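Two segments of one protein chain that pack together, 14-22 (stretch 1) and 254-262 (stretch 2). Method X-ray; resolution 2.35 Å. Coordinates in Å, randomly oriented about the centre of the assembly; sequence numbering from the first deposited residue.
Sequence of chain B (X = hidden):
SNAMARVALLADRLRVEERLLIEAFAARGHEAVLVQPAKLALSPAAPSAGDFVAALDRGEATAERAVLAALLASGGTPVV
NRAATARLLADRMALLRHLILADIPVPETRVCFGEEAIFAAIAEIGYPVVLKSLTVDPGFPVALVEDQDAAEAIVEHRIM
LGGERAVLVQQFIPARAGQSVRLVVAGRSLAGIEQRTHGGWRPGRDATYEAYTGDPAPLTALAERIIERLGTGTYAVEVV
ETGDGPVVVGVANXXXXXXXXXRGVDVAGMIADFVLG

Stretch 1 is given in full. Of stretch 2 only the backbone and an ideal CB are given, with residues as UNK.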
# COMPACT_ATOMS: atom_id res chain seq x y z
N LEU B 14 -0.79 23.05 14.97
CA LEU B 14 -2.12 23.21 15.55
C LEU B 14 -2.91 24.25 14.76
O LEU B 14 -2.48 25.40 14.63
CB LEU B 14 -2.02 23.61 17.02
CG LEU B 14 -1.28 22.65 17.95
CD1 LEU B 14 -1.26 23.18 19.37
CD2 LEU B 14 -1.91 21.27 17.90
N ARG B 15 -4.07 23.85 14.24
CA ARG B 15 -5.02 24.75 13.61
C ARG B 15 -6.27 24.83 14.49
O ARG B 15 -6.25 24.40 15.66
CB ARG B 15 -5.32 24.27 12.19
CG ARG B 15 -4.15 24.33 11.24
CD ARG B 15 -4.48 23.58 9.96
NE ARG B 15 -5.05 22.26 10.24
CZ ARG B 15 -6.31 21.92 10.02
NH1 ARG B 15 -7.16 22.80 9.50
NH2 ARG B 15 -6.74 20.70 10.32
N VAL B 16 -7.36 25.36 13.93
CA VAL B 16 -8.58 25.58 14.70
C VAL B 16 -9.12 24.26 15.24
O VAL B 16 -9.49 24.15 16.41
CB VAL B 16 -9.62 26.32 13.85
CG1 VAL B 16 -11.00 26.21 14.48
CG2 VAL B 16 -9.24 27.78 13.70
N GLU B 17 -9.19 23.24 14.38
CA GLU B 17 -9.70 21.94 14.83
C GLU B 17 -8.83 21.36 15.94
O GLU B 17 -9.35 20.74 16.88
CB GLU B 17 -9.79 20.97 13.65
CG GLU B 17 -10.90 21.30 12.65
CD GLU B 17 -10.44 22.25 11.56
OE1 GLU B 17 -9.31 22.77 11.66
OE2 GLU B 17 -11.21 22.47 10.60
N GLU B 18 -7.51 21.56 15.86
CA GLU B 18 -6.61 20.98 16.85
C GLU B 18 -6.79 21.62 18.22
O GLU B 18 -6.73 20.93 19.24
CB GLU B 18 -5.16 21.10 16.38
CG GLU B 18 -4.72 19.99 15.43
CD GLU B 18 -5.42 20.05 14.09
OE1 GLU B 18 -5.33 21.10 13.41
OE2 GLU B 18 -6.07 19.05 13.70
N ARG B 19 -7.03 22.93 18.27
CA ARG B 19 -7.20 23.57 19.57
C ARG B 19 -8.56 23.26 20.19
O ARG B 19 -8.67 23.14 21.41
CB ARG B 19 -6.99 25.08 19.46
CG ARG B 19 -7.97 25.80 18.56
CD ARG B 19 -7.43 27.16 18.16
NE ARG B 19 -6.03 27.07 17.77
CZ ARG B 19 -5.45 27.84 16.85
NH1 ARG B 19 -6.17 28.77 16.22
NH2 ARG B 19 -4.17 27.69 16.56
N LEU B 20 -9.61 23.13 19.36
CA LEU B 20 -10.90 22.66 19.86
C LEU B 20 -10.76 21.30 20.52
O LEU B 20 -11.38 21.04 21.57
CB LEU B 20 -11.92 22.60 18.72
CG LEU B 20 -12.35 23.91 18.08
CD1 LEU B 20 -13.33 23.64 16.94
CD2 LEU B 20 -12.97 24.82 19.12
N LEU B 21 -9.97 20.41 19.92
CA LEU B 21 -9.75 19.10 20.52
C LEU B 21 -8.95 19.20 21.81
O LEU B 21 -9.18 18.42 22.74
CB LEU B 21 -9.05 18.18 19.51
CG LEU B 21 -9.95 17.66 18.39
CD1 LEU B 21 -9.14 17.37 17.13
CD2 LEU B 21 -10.69 16.42 18.85
N ILE B 22 -8.01 20.14 21.89
CA ILE B 22 -7.26 20.31 23.13
C ILE B 22 -8.19 20.76 24.25
O ILE B 22 -8.01 20.37 25.41
CB ILE B 22 -6.08 21.28 22.92
CG1 ILE B 22 -5.07 20.67 21.95
CG2 ILE B 22 -5.41 21.62 24.25
CD1 ILE B 22 -3.71 21.31 21.99
N UNK B 254 -11.28 12.90 8.85
CA UNK B 254 -12.00 14.10 9.29
C UNK B 254 -10.98 15.15 9.72
O UNK B 254 -10.64 15.30 10.90
CB UNK B 254 -12.97 13.78 10.43
N UNK B 255 -10.47 15.87 8.73
CA UNK B 255 -9.48 16.92 8.97
C UNK B 255 -10.15 18.26 9.22
O UNK B 255 -9.78 18.98 10.15
CB UNK B 255 -8.52 17.03 7.79
N UNK B 256 -11.14 18.61 8.41
CA UNK B 256 -11.85 19.88 8.53
C UNK B 256 -13.23 19.62 9.14
O UNK B 256 -14.13 19.11 8.45
CB UNK B 256 -11.97 20.57 7.17
N UNK B 257 -13.40 19.95 10.41
CA UNK B 257 -14.72 20.05 11.01
C UNK B 257 -14.95 21.45 11.57
O UNK B 257 -15.68 21.64 12.54
CB UNK B 257 -14.89 19.00 12.11
N UNK B 258 -14.34 22.45 10.92
CA UNK B 258 -14.49 23.84 11.33
C UNK B 258 -15.93 24.31 11.14
O UNK B 258 -16.56 24.82 12.08
CB UNK B 258 -13.53 24.73 10.54
N UNK B 259 -16.46 24.14 9.93
CA UNK B 259 -17.80 24.64 9.62
C UNK B 259 -18.86 23.98 10.50
O UNK B 259 -19.78 24.66 10.97
CB UNK B 259 -18.13 24.40 8.14
N UNK B 260 -18.75 22.67 10.72
CA UNK B 260 -19.77 21.97 11.50
C UNK B 260 -19.73 22.39 12.96
O UNK B 260 -20.77 22.53 13.60
CB UNK B 260 -19.58 20.46 11.39
N UNK B 261 -18.53 22.59 13.52
CA UNK B 261 -18.40 23.12 14.87
C UNK B 261 -18.99 24.52 14.98
O UNK B 261 -19.42 24.92 16.07
CB UNK B 261 -16.93 23.14 15.29
N UNK B 262 -19.02 25.27 13.88
CA UNK B 262 -19.59 26.61 13.92
C UNK B 262 -21.08 26.60 14.22
O UNK B 262 -21.59 27.50 14.90
CB UNK B 262 -19.34 27.32 12.59

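Position 254 opens the second stretch out of reach of the first. Its phi/psi of -75/84° suits most residues, and nothing of stretch 1 lies within 5.5 Å of its CB, so the contact does not dictate a choice. The deposited residue is Leu254.

At position 255 the CA-to-CB bond runs sideways, and the ideal CB lies 4.8 Å from NH2 of Arg15. A small or medium aliphatic group could rest against the guanidinium, and an acidic or polar one could address its charge. The residue is Val255. Its CG1 comes within 3.6 Å of Arg15 NH2, but the polar part is played by the backbone: Arg15 NH2 donates a weak hydrogen bond to Val255 O at 3.5 Å, with the oxygen near the guanidinium plane.

Position 256 points away overall, although its ideal CB is 4.0 Å from OE2 of Glu17. The carboxylate there would favour a polar or basic side chain, whereas the nearby Arg15 would favour an acid. Asp256 is found. Its OD1 sits 4.2 Å from Arg15 NH1, an attraction beyond salt-bridge range, and 4.4 Å from Glu17 OE2, a proximity of like charges.

At position 257, right before a helix, the CA-to-CB bond is sideways and the ideal CB is 4.6 Å from CG of Glu17. Beyond it, the aliphatic part of Glu17 and the methyl groups of Leu20 and Leu21 suit a large aliphatic or aromatic side chain. Phe257, with chi1 in the p well, brings its ring against these side chains. Glu17 CG lies 3.5 Å from the centroid of the Phe257 ring and 9° off its normal, a CH-pi contact over the face. Leu21 CD1 meets the ring edge, 3.8 Å from Phe257 CZ, while Leu20 CD1 stands 4.3 Å from Phe257 CE1.

Position 258 brings the backbones close: its CA is 6.2 Å from Glu17 CA, and its ideal CB is a tight 3.2 Å from Glu17 OE2. A long basic chain could reach the carboxylate, and a small residue would also suit. Arg258, its chi1 between wells at -143°, extends past Val16, whose CG2 is 3.3 Å from Arg258 NH1. Glu17 OE1 forms a salt bridge with Arg258 NH2 at 3.5 Å, over the guanidinium face, so charge alone holds it. Glu17 OE1 also makes a salt bridge with Arg15 NH1 at 3.0 Å, so one carboxylate lies close to both guanidinium groups, whose like-charged Arg15 NH1 and Arg258 NH2 are 3.0 Å apart.

Position 259 points away and position 260 is out of reach; nothing of stretch 1 is within 5.5 Å of either CB, so this contact does not constrain them. They are Ser259 and Leu260.

Position 261 points toward stretch 1, its ideal CB 4.0 Å from Leu20 CD1. Alanine, serine or a modest aliphatic group would suit. Ser261 places OG 3.8 Å from Leu20 CD1 and donates a weak hydrogen bond from OG to Phe257 O (3.4 Å).

Position 262 is out of reach, and its angles would admit many residues; an ideal CB would lie a crowded 3.1 Å from Ser259 O, and the residue, Gly262, has none.

Stretch 2 254-262: LVDFRSLSG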
# COMPACT_ATOMS: atom_id res chain seq x y z
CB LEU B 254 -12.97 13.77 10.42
CG LEU B 254 -13.87 14.94 10.84
CD1 LEU B 254 -14.73 15.39 9.66
CD2 LEU B 254 -14.74 14.57 12.03
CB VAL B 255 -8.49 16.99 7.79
CG1 VAL B 255 -7.54 18.16 7.97
CG2 VAL B 255 -7.71 15.69 7.66
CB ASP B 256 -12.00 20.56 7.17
CG ASP B 256 -10.75 20.45 6.32
OD1 ASP B 256 -9.64 20.67 6.85
OD2 ASP B 256 -10.88 20.13 5.12
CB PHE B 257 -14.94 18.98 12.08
CG PHE B 257 -13.92 18.97 13.18
CD1 PHE B 257 -14.13 19.70 14.34
CD2 PHE B 257 -12.78 18.19 13.08
CE1 PHE B 257 -13.20 19.66 15.37
CE2 PHE B 257 -11.85 18.16 14.10
CZ PHE B 257 -12.06 18.89 15.25
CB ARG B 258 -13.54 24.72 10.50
CG ARG B 258 -12.91 25.87 11.24
CD ARG B 258 -12.04 26.69 10.29
NE ARG B 258 -11.08 25.86 9.57
CZ ARG B 258 -9.77 25.91 9.74
NH1 ARG B 258 -9.24 26.77 10.60
NH2 ARG B 258 -8.97 25.11 9.04
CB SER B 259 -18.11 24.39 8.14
OG SER B 259 -19.49 24.60 7.86
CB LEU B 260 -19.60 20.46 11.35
CG LEU B 260 -20.80 19.63 11.79
CD1 LEU B 260 -22.04 20.02 10.99
CD2 LEU B 260 -20.52 18.14 11.64
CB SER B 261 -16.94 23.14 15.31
OG SER B 261 -16.54 21.89 15.82
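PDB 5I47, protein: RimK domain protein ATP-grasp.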